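Local coordinates for protein yeast glycogen phosphorylase (Saccharomyces cerevisiae, PDB 1YGP) that belongs to the carbohydrate phosphorylase family, has the GT-B type of fold and carries bound pyridoxal-5'-phosphate, at residues Q88-F91 and T92-P96; N114-I117 and N118-I121; N568-K571 and L572-I576; V579-I582 and K583-N586. All blocks are in the same frame, centred on the assembly; numbering follows the deposited sequence.

In the fold
All four contacts are local, each within one helix or at its end, and all are partly buried. Interaction 1 closes helix 65-94, and some side chains of interaction 2 pack on I76 of the same helix, although the centres of these two contacts lie about 23 Å apart. Interactions 3 and 4 follow one another along helix 562-584, with centres about 16 Å apart. The chemistry follows the place. Threonine hydroxyls and a lysine methylene over an arginine guanidinium mark interaction 1, and an inverse gamma turn centred on an asparagine ends the helix in interaction 2. In mid-helix interaction 3, lysines and an asparagine reach mainly carbonyls of neighbouring loops, whereas interaction 4 combines exposed charged residues with buried V579 and I582.

Interaction 1: residues Q88-F91 and T92-P96; sequences QQKF and TTRDP
The last turn of helix 65-94 is held by T93 N bonding to Q89 O at 2.8 Å and R94 N to K90 O at 2.7 Å, before D95 N makes only a weak bond to F91 O. Q88 O is gripped twice by T92: the backbone N reaches it at 3.1 Å from one face of the carbonyl plane and OG1 at 2.8 Å from the other. The short hydroxyl can do this because chi1 of -59° sets OG1 anti to the carbonyl carbon, facing back down the helix. One residue on from Q88, Q89 bends at chi2 and brings NE2 to T93 OG1 at 3.0 Å, the donor hydrogen well off a straight line; NE2 also bonds to F10 O, its stronger partner. The helix ends at D95, which takes positive phi, in the left-handed helical region, and P96, which has no N-H, cannot continue the helical bonding. Its CD rests 3.3 Å from F91 O and its ring meets the phenyl ring of F91 obliquely; both side chains also touch P183. On the outer side, K90 CD sits 3.9 Å above the R94 guanidinium plane, over its centre, so that methylenes rather than the ammonium meet the flat cation. The two charged ends each make a long, weak ion pair with the C-terminal carboxylate of T879, while D95 forms a salt bridge with R352.

Interaction 2: residues N114-I117 and N118-I121; sequences NALI and NMKI
An inverse gamma turn centred on N118 brings helix 111-117 to its end, with I117 and M119 on its two flanks. Its closing bond, from M119 N to I117 O at 2.8 Å, is weak, as the tight bend of such a turn leads one to expect. The last regular helical bond comes just before it: N118 N meets N114 O at 2.9 Å and is nearly straight, at 170°. The N118 side chain adds to this same acceptor. With chi1 at -62° its CG stands beside its own backbone N, and ND2 folds back to N114 O at 2.9 Å, a weak bond because the N-H points well aside. Asparagine suits the place, being short enough to double back on the carbonyl that its own backbone already engages. The N114 amide lies next to it, CG being 3.3 Å from N118 ND2, with the two amide planes turned 65° apart. M119 then turns toward the helix it has just left. Its CB lies 3.3 Å from A115 O and 3.4 Å from L116 O, and the flexible thioether chain, bent at its last torsion, carries CE to 4.4 Å from L116 CD1 in a loose apolar contact. Around this chain end, A115, L116 and M119 all pack on I76 of helix 65-94, and L116 also touches R135 and I138 of helix 135-145. N114, I117 and N118 face helix 518-524, meeting R519, R520 and Q524 there.

Interaction 3: residues N568-K571 and L572-I576; sequences NQVK and LNNKI
Q569 and N573, one turn apart, belong to an unbroken run of backbone hydrogen bonds through the middle of helix 562-584. N573 N reaches Q569 O at 2.9 Å, N574 N reaches V570 O at 2.9 Å and K575 N reaches K571 O at 3.0 Å; L572 N bonds to N568 O and has a second, weak partner in Q569 O. Among the polar side chains, the amides of Q569 and N573 lie almost parallel, their planes 10° apart, with Q569 OE1 at 2.9 Å from N573 ND2. A bend at chi2 of 63° curls the longer glutamine along the helix to the level of its shorter neighbour. Van der Waals contact is sparse, a methyl beside an amide in each case: L572 CD1 flanks the same Q569 OE1 at 3.7 Å, and V570 CG1 stays 4.3 Å from N574 ND2. Three other polar ends, those of K571, N574 and K575, look beyond the helix. K571, folded at chi2 and chi3, gives its ammonium to the carbonyls of S708, P706 and N732. K575 bonds to T600 O and forms a salt bridge with D709, and N574 ND2 is held by N526 OD1 and P706 O. Lysine suits these sites because its flexible chain, bent at chi3 in K575 too, can carry the ammonium to oxygens that probably stabilise its charge. V570 packs on S528, L529 and L532 of helix 527-536, while N568 touches R842 and L846 of helix 842-856, so two helices flank the contact.

Interaction 4: residues V579-I582 and K583-N586; sequences VDLI and KKEN
L581 O receives E585 N at 2.8 Å in a nearly straight bond of 175°, and D580 O receives K584 N at 3.0 Å; with K583 N to V579 O at 3.1 Å these carry the helical ladder of 562-584 into its final turns. The side chain of D580 forms a salt bridge with R594, its strongest polar partner, while D580 OD1 and K583 NZ remain 5.3 Å apart. K583 in turn has a long, weak ion pair with D590. E585 extends fully from its backbone, and its OE2 makes a weak hydrogen bond with A694 N. Beyond the helical ladder N586 N turns to K583 O, a shorter-span bond that tightens the backbone. Packing across the contact is mainly that of L581 with K584. The lysine chain bends at chi3, near 67°, which brings its CE to 3.9 Å from L581 CD2, methylene against methyl. Lysine fits here since its aliphatic stem can cover a leucine, while K584 as a whole is exposed, as suits a charged residue. Past the helix, N586 CB lies beside I582 O. I582 itself is buried, its branched side chain touching I591 and I592 in a loop and V691 of strand 688-693, an outermost strand of the six-stranded parallel sheet. L581 and E585 face I703 and K700 of helix 698-704, the helix that lends V698 and A701 to the pyridoxal-5'-phosphate pocket.

Interaction 1: residues Q88-F91 and T92-P96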
loop_
_atom_site.group_PDB
_atom_site.type_symbol
_atom_site.label_atom_id
_atom_site.label_comp_id
_atom_site.label_asym_id
_atom_site.label_seq_id
_atom_site.Cartn_x
_atom_site.Cartn_y
_atom_site.Cartn_z
ATOM N N GLN A 88 8.780 -8.160 -24.816
ATOM C CA GLN A 88 9.296 -9.255 -24.016
ATOM C C GLN A 88 9.151 -10.593 -24.745
ATOM O O GLN A 88 10.017 -11.466 -24.685
ATOM C CB GLN A 88 8.533 -9.201 -22.693
ATOM C CG GLN A 88 9.258 -8.431 -21.573
ATOM C CD GLN A 88 9.955 -7.146 -21.988
ATOM O OE1 GLN A 88 11.168 -6.980 -21.869
ATOM N NE2 GLN A 88 9.241 -6.174 -22.508
ATOM N N GLN A 89 8.099 -10.771 -25.523
ATOM C CA GLN A 89 7.916 -12.002 -26.254
ATOM C C GLN A 89 8.870 -11.969 -27.414
ATOM O O GLN A 89 9.456 -13.017 -27.669
ATOM C CB GLN A 89 6.519 -12.119 -26.781
ATOM C CG GLN A 89 6.225 -13.360 -27.570
ATOM C CD GLN A 89 6.461 -14.644 -26.801
ATOM O OE1 GLN A 89 5.680 -15.047 -25.947
ATOM N NE2 GLN A 89 7.533 -15.345 -27.100
ATOM N N LYS A 90 9.106 -10.846 -28.110
ATOM C CA LYS A 90 10.046 -10.802 -29.228
ATOM C C LYS A 90 11.406 -11.271 -28.729
ATOM O O LYS A 90 11.949 -12.238 -29.253
ATOM C CB LYS A 90 10.131 -9.380 -29.781
ATOM C CG LYS A 90 11.296 -9.094 -30.732
ATOM C CD LYS A 90 11.102 -7.762 -31.443
ATOM C CE LYS A 90 11.006 -6.618 -30.434
ATOM N NZ LYS A 90 10.540 -5.375 -31.036
ATOM N N PHE A 91 11.926 -10.708 -27.646
ATOM C CA PHE A 91 13.220 -11.094 -27.124
ATOM C C PHE A 91 13.222 -12.563 -26.738
ATOM O O PHE A 91 14.170 -13.241 -27.127
ATOM C CB PHE A 91 13.552 -10.207 -25.942
ATOM C CG PHE A 91 13.585 -8.714 -26.301
ATOM C CD1 PHE A 91 13.790 -8.266 -27.612
ATOM C CD2 PHE A 91 13.441 -7.769 -25.284
ATOM C CE1 PHE A 91 13.848 -6.902 -27.881
ATOM C CE2 PHE A 91 13.506 -6.406 -25.573
ATOM C CZ PHE A 91 13.707 -5.970 -26.868
ATOM N N THR A 92 12.187 -13.119 -26.097
ATOM C CA THR A 92 12.113 -14.545 -25.818
ATOM C C THR A 92 12.183 -15.366 -27.113
ATOM O O THR A 92 12.990 -16.294 -27.242
ATOM C CB THR A 92 10.810 -14.832 -25.061
ATOM O OG1 THR A 92 10.846 -14.065 -23.867
ATOM C CG2 THR A 92 10.662 -16.296 -24.669
ATOM N N THR A 93 11.395 -15.008 -28.113
ATOM C CA THR A 93 11.390 -15.692 -29.384
ATOM C C THR A 93 12.700 -15.510 -30.125
ATOM O O THR A 93 13.114 -16.436 -30.818
ATOM C CB THR A 93 10.196 -15.145 -30.183
ATOM O OG1 THR A 93 9.053 -15.767 -29.593
ATOM C CG2 THR A 93 10.271 -15.372 -31.676
ATOM N N ARG A 94 13.379 -14.371 -30.004
ATOM C CA ARG A 94 14.576 -14.149 -30.781
ATOM C C ARG A 94 15.866 -14.372 -30.024
ATOM O O ARG A 94 16.937 -14.315 -30.614
ATOM C CB ARG A 94 14.595 -12.736 -31.351
ATOM C CG ARG A 94 13.528 -12.450 -32.404
ATOM C CD ARG A 94 13.955 -11.191 -33.162
ATOM N NE ARG A 94 12.895 -10.588 -33.971
ATOM C CZ ARG A 94 13.029 -9.370 -34.529
ATOM N NH1 ARG A 94 14.147 -8.642 -34.384
ATOM N NH2 ARG A 94 12.011 -8.842 -35.209
ATOM N N ASP A 95 15.819 -14.635 -28.733
ATOM C CA ASP A 95 16.984 -14.826 -27.878
ATOM C C ASP A 95 18.274 -14.026 -28.139
ATOM O O ASP A 95 19.348 -14.609 -28.346
ATOM C CB ASP A 95 17.304 -16.291 -27.884
ATOM C CG ASP A 95 17.632 -16.774 -26.489
ATOM O OD1 ASP A 95 18.559 -16.270 -25.855
ATOM O OD2 ASP A 95 16.956 -17.701 -26.055
ATOM N N PRO A 96 18.250 -12.686 -28.189
ATOM C CA PRO A 96 19.440 -11.903 -28.445
ATOM C C PRO A 96 20.279 -11.802 -27.177
ATOM O O PRO A 96 19.806 -12.167 -26.097
ATOM C CB PRO A 96 18.837 -10.626 -28.947
ATOM C CG PRO A 96 17.631 -10.430 -28.084
ATOM C CD PRO A 96 17.080 -11.830 -27.999
#

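Interaction 2: residues N114-I117 and N118-I121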
loop_
_atom_site.group_PDB
_atom_site.type_symbol
_atom_site.label_atom_id
_atom_site.label_comp_id
_atom_site.label_asym_id
_atom_site.label_seq_id
_atom_site.Cartn_x
_atom_site.Cartn_y
_atom_site.Cartn_z
ATOM N N ASN A 114 6.346 11.985 -20.104
ATOM C CA ASN A 114 7.316 11.231 -20.825
ATOM C C ASN A 114 6.597 10.149 -21.611
ATOM O O ASN A 114 6.941 9.962 -22.781
ATOM C CB ASN A 114 8.298 10.646 -19.844
ATOM C CG ASN A 114 9.485 10.025 -20.562
ATOM O OD1 ASN A 114 9.595 8.807 -20.597
ATOM N ND2 ASN A 114 10.394 10.764 -21.207
ATOM N N ALA A 115 5.577 9.486 -21.060
ATOM C CA ALA A 115 4.820 8.481 -21.802
ATOM C C ALA A 115 4.040 9.116 -22.928
ATOM O O ALA A 115 3.923 8.540 -24.006
ATOM C CB ALA A 115 3.797 7.756 -20.962
ATOM N N LEU A 116 3.530 10.325 -22.734
ATOM C CA LEU A 116 2.791 10.998 -23.788
ATOM C C LEU A 116 3.655 11.350 -25.000
ATOM O O LEU A 116 3.188 11.307 -26.154
ATOM C CB LEU A 116 2.156 12.230 -23.155
ATOM C CG LEU A 116 0.655 12.216 -22.905
ATOM C CD1 LEU A 116 0.256 10.957 -22.163
ATOM C CD2 LEU A 116 0.272 13.455 -22.112
ATOM N N ILE A 117 4.909 11.735 -24.743
ATOM C CA ILE A 117 5.878 12.070 -25.781
ATOM C C ILE A 117 6.387 10.783 -26.394
ATOM O O ILE A 117 6.390 10.691 -27.614
ATOM C CB ILE A 117 7.058 12.891 -25.180
ATOM C CG1 ILE A 117 6.564 14.307 -24.991
ATOM C CG2 ILE A 117 8.303 12.888 -26.062
ATOM C CD1 ILE A 117 7.407 15.015 -23.941
ATOM N N ASN A 118 6.786 9.751 -25.660
ATOM C CA ASN A 118 7.301 8.558 -26.286
ATOM C C ASN A 118 6.120 7.666 -26.582
ATOM O O ASN A 118 6.001 6.562 -26.027
ATOM C CB ASN A 118 8.234 7.843 -25.367
ATOM C CG ASN A 118 9.423 8.673 -25.027
ATOM O OD1 ASN A 118 10.247 9.011 -25.874
ATOM N ND2 ASN A 118 9.501 9.045 -23.763
ATOM N N MET A 119 5.222 8.118 -27.462
ATOM C CA MET A 119 4.026 7.358 -27.743
ATOM C C MET A 119 3.854 7.330 -29.238
ATOM O O MET A 119 3.600 8.377 -29.844
ATOM C CB MET A 119 2.824 8.020 -27.091
ATOM C CG MET A 119 1.654 7.061 -27.026
ATOM S SD MET A 119 0.065 7.911 -26.848
ATOM C CE MET A 119 -0.255 7.711 -25.130
ATOM N N LYS A 120 4.020 6.165 -29.852
ATOM C CA LYS A 120 3.808 5.994 -31.290
ATOM C C LYS A 120 2.348 5.667 -31.568
ATOM O O LYS A 120 1.714 5.007 -30.746
ATOM C CB LYS A 120 4.650 4.842 -31.845
ATOM N N ILE A 121 1.831 6.165 -32.682
ATOM C CA ILE A 121 0.466 5.919 -33.141
ATOM C C ILE A 121 0.687 5.294 -34.533
ATOM O O ILE A 121 0.044 4.294 -34.860
ATOM C CB ILE A 121 -0.338 7.270 -33.235
ATOM C CG1 ILE A 121 -0.536 7.865 -31.858
ATOM C CG2 ILE A 121 -1.698 7.049 -33.876
ATOM C CD1 ILE A 121 -1.217 6.975 -30.813
#

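Interaction 3: residues N568-K571 and L572-I576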
loop_
_atom_site.group_PDB
_atom_site.type_symbol
_atom_site.label_atom_id
_atom_site.label_comp_id
_atom_site.label_asym_id
_atom_site.label_seq_id
_atom_site.Cartn_x
_atom_site.Cartn_y
_atom_site.Cartn_z
ATOM N N ASN A 568 15.510 34.545 -27.966
ATOM C CA ASN A 568 15.444 35.185 -26.680
ATOM C C ASN A 568 14.058 35.061 -26.074
ATOM O O ASN A 568 13.930 34.750 -24.884
ATOM C CB ASN A 568 15.825 36.634 -26.802
ATOM C CG ASN A 568 16.076 37.226 -25.424
ATOM O OD1 ASN A 568 15.608 38.307 -25.112
ATOM N ND2 ASN A 568 16.805 36.622 -24.500
ATOM N N GLN A 569 13.012 35.193 -26.887
ATOM C CA GLN A 569 11.633 35.107 -26.423
ATOM C C GLN A 569 11.327 33.793 -25.727
ATOM O O GLN A 569 10.692 33.785 -24.661
ATOM C CB GLN A 569 10.693 35.275 -27.597
ATOM C CG GLN A 569 9.228 35.231 -27.233
ATOM C CD GLN A 569 8.866 36.370 -26.311
ATOM O OE1 GLN A 569 8.793 36.253 -25.090
ATOM N NE2 GLN A 569 8.626 37.537 -26.884
ATOM N N VAL A 570 11.825 32.694 -26.309
ATOM C CA VAL A 570 11.654 31.360 -25.724
ATOM C C VAL A 570 12.181 31.434 -24.270
ATOM O O VAL A 570 11.470 31.256 -23.275
ATOM C CB VAL A 570 12.457 30.327 -26.591
ATOM C CG1 VAL A 570 12.272 28.941 -26.037
ATOM C CG2 VAL A 570 11.959 30.285 -28.026
ATOM N N LYS A 571 13.421 31.883 -24.130
ATOM C CA LYS A 571 14.064 31.948 -22.841
ATOM C C LYS A 571 13.330 32.875 -21.889
ATOM O O LYS A 571 13.297 32.589 -20.695
ATOM C CB LYS A 571 15.528 32.368 -23.099
ATOM C CG LYS A 571 16.469 32.506 -21.893
ATOM C CD LYS A 571 16.655 31.279 -21.025
ATOM C CE LYS A 571 17.532 30.282 -21.733
ATOM N NZ LYS A 571 17.735 29.095 -20.929
ATOM N N LEU A 572 12.664 33.932 -22.365
ATOM C CA LEU A 572 11.925 34.860 -21.495
ATOM C C LEU A 572 10.676 34.156 -20.974
ATOM O O LEU A 572 10.380 34.198 -19.773
ATOM C CB LEU A 572 11.550 36.157 -22.293
ATOM C CG LEU A 572 10.914 37.458 -21.717
ATOM C CD1 LEU A 572 9.422 37.307 -21.588
ATOM C CD2 LEU A 572 11.481 37.773 -20.352
ATOM N N ASN A 573 9.950 33.431 -21.831
ATOM C CA ASN A 573 8.747 32.734 -21.398
ATOM C C ASN A 573 9.147 31.663 -20.405
ATOM O O ASN A 573 8.504 31.548 -19.359
ATOM C CB ASN A 573 8.016 32.085 -22.575
ATOM C CG ASN A 573 7.641 33.051 -23.707
ATOM O OD1 ASN A 573 7.642 32.669 -24.882
ATOM N ND2 ASN A 573 7.303 34.316 -23.453
ATOM N N ASN A 574 10.259 30.950 -20.645
ATOM C CA ASN A 574 10.770 29.953 -19.701
ATOM C C ASN A 574 11.110 30.540 -18.350
ATOM O O ASN A 574 10.908 29.893 -17.312
ATOM C CB ASN A 574 12.027 29.270 -20.174
ATOM C CG ASN A 574 11.784 28.212 -21.231
ATOM O OD1 ASN A 574 10.682 27.733 -21.480
ATOM N ND2 ASN A 574 12.833 27.805 -21.920
ATOM N N LYS A 575 11.602 31.785 -18.346
ATOM C CA LYS A 575 11.873 32.476 -17.097
ATOM C C LYS A 575 10.585 32.754 -16.338
ATOM O O LYS A 575 10.531 32.585 -15.112
ATOM C CB LYS A 575 12.623 33.792 -17.358
ATOM C CG LYS A 575 14.120 33.509 -17.445
ATOM C CD LYS A 575 14.942 34.738 -17.156
ATOM C CE LYS A 575 15.501 35.326 -18.425
ATOM N NZ LYS A 575 16.185 36.568 -18.109
ATOM N N ILE A 576 9.516 33.078 -17.072
ATOM C CA ILE A 576 8.221 33.338 -16.465
ATOM C C ILE A 576 7.742 32.083 -15.768
ATOM O O ILE A 576 7.265 32.219 -14.639
ATOM C CB ILE A 576 7.186 33.789 -17.540
ATOM C CG1 ILE A 576 7.514 35.217 -17.952
ATOM C CG2 ILE A 576 5.745 33.664 -17.015
ATOM C CD1 ILE A 576 6.802 35.636 -19.263
#

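Interaction 4: residues V579-I582 and K583-N586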
loop_
_atom_site.group_PDB
_atom_site.type_symbol
_atom_site.label_atom_id
_atom_site.label_comp_id
_atom_site.label_asym_id
_atom_site.label_seq_id
_atom_site.Cartn_x
_atom_site.Cartn_y
_atom_site.Cartn_z
ATOM N N VAL A 579 9.432 31.816 -12.441
ATOM C CA VAL A 579 8.910 32.870 -11.576
ATOM C C VAL A 579 7.564 32.404 -11.020
ATOM O O VAL A 579 7.372 32.422 -9.796
ATOM C CB VAL A 579 8.796 34.197 -12.407
ATOM C CG1 VAL A 579 8.160 35.313 -11.613
ATOM C CG2 VAL A 579 10.194 34.716 -12.726
ATOM N N ASP A 580 6.687 31.881 -11.883
ATOM C CA ASP A 580 5.403 31.355 -11.457
ATOM C C ASP A 580 5.581 30.291 -10.378
ATOM O O ASP A 580 4.814 30.310 -9.401
ATOM C CB ASP A 580 4.639 30.714 -12.620
ATOM C CG ASP A 580 3.840 31.599 -13.574
ATOM O OD1 ASP A 580 3.185 32.546 -13.131
ATOM O OD2 ASP A 580 3.839 31.305 -14.772
ATOM N N LEU A 581 6.604 29.413 -10.504
ATOM C CA LEU A 581 6.860 28.345 -9.540
ATOM C C LEU A 581 7.234 28.924 -8.188
ATOM O O LEU A 581 6.669 28.540 -7.161
ATOM C CB LEU A 581 8.013 27.435 -9.946
ATOM C CG LEU A 581 7.915 25.898 -9.778
ATOM C CD1 LEU A 581 9.306 25.316 -9.922
ATOM C CD2 LEU A 581 7.417 25.480 -8.408
ATOM N N ILE A 582 8.147 29.895 -8.172
ATOM C CA ILE A 582 8.627 30.501 -6.935
ATOM C C ILE A 582 7.509 31.231 -6.168
ATOM O O ILE A 582 7.505 31.293 -4.936
ATOM C CB ILE A 582 9.791 31.458 -7.306
ATOM C CG1 ILE A 582 10.889 30.729 -8.082
ATOM C CG2 ILE A 582 10.390 32.004 -6.019
ATOM C CD1 ILE A 582 11.941 31.634 -8.736
ATOM N N LYS A 583 6.554 31.795 -6.907
ATOM C CA LYS A 583 5.388 32.476 -6.379
ATOM C C LYS A 583 4.495 31.415 -5.763
ATOM O O LYS A 583 4.121 31.519 -4.594
ATOM C CB LYS A 583 4.663 33.176 -7.515
ATOM C CG LYS A 583 3.490 34.029 -7.111
ATOM C CD LYS A 583 2.758 34.325 -8.380
ATOM C CE LYS A 583 1.614 35.297 -8.188
ATOM N NZ LYS A 583 1.084 35.724 -9.480
ATOM N N LYS A 584 4.152 30.361 -6.513
ATOM C CA LYS A 584 3.327 29.270 -6.023
ATOM C C LYS A 584 3.918 28.750 -4.716
ATOM O O LYS A 584 3.282 28.834 -3.663
ATOM C CB LYS A 584 3.278 28.178 -7.092
ATOM C CG LYS A 584 2.316 27.026 -6.797
ATOM C CD LYS A 584 2.205 26.069 -7.990
ATOM C CE LYS A 584 3.493 25.284 -8.295
ATOM N NZ LYS A 584 3.436 24.636 -9.599
ATOM N N GLU A 585 5.203 28.407 -4.757
ATOM C CA GLU A 585 5.943 27.922 -3.607
ATOM C C GLU A 585 6.035 28.983 -2.510
ATOM O O GLU A 585 6.356 28.654 -1.372
ATOM C CB GLU A 585 7.332 27.493 -4.097
ATOM C CG GLU A 585 8.179 26.603 -3.166
ATOM C CD GLU A 585 9.418 25.973 -3.821
ATOM O OE1 GLU A 585 9.240 25.050 -4.625
ATOM O OE2 GLU A 585 10.545 26.389 -3.517
ATOM N N ASN A 586 5.771 30.262 -2.788
ATOM C CA ASN A 586 5.759 31.300 -1.762
ATOM C C ASN A 586 4.383 31.809 -1.393
ATOM O O ASN A 586 4.164 32.984 -1.068
ATOM C CB ASN A 586 6.576 32.501 -2.177
ATOM C CG ASN A 586 7.699 32.559 -1.186
ATOM O OD1 ASN A 586 7.629 33.146 -0.104
ATOM N ND2 ASN A 586 8.767 31.861 -1.563
#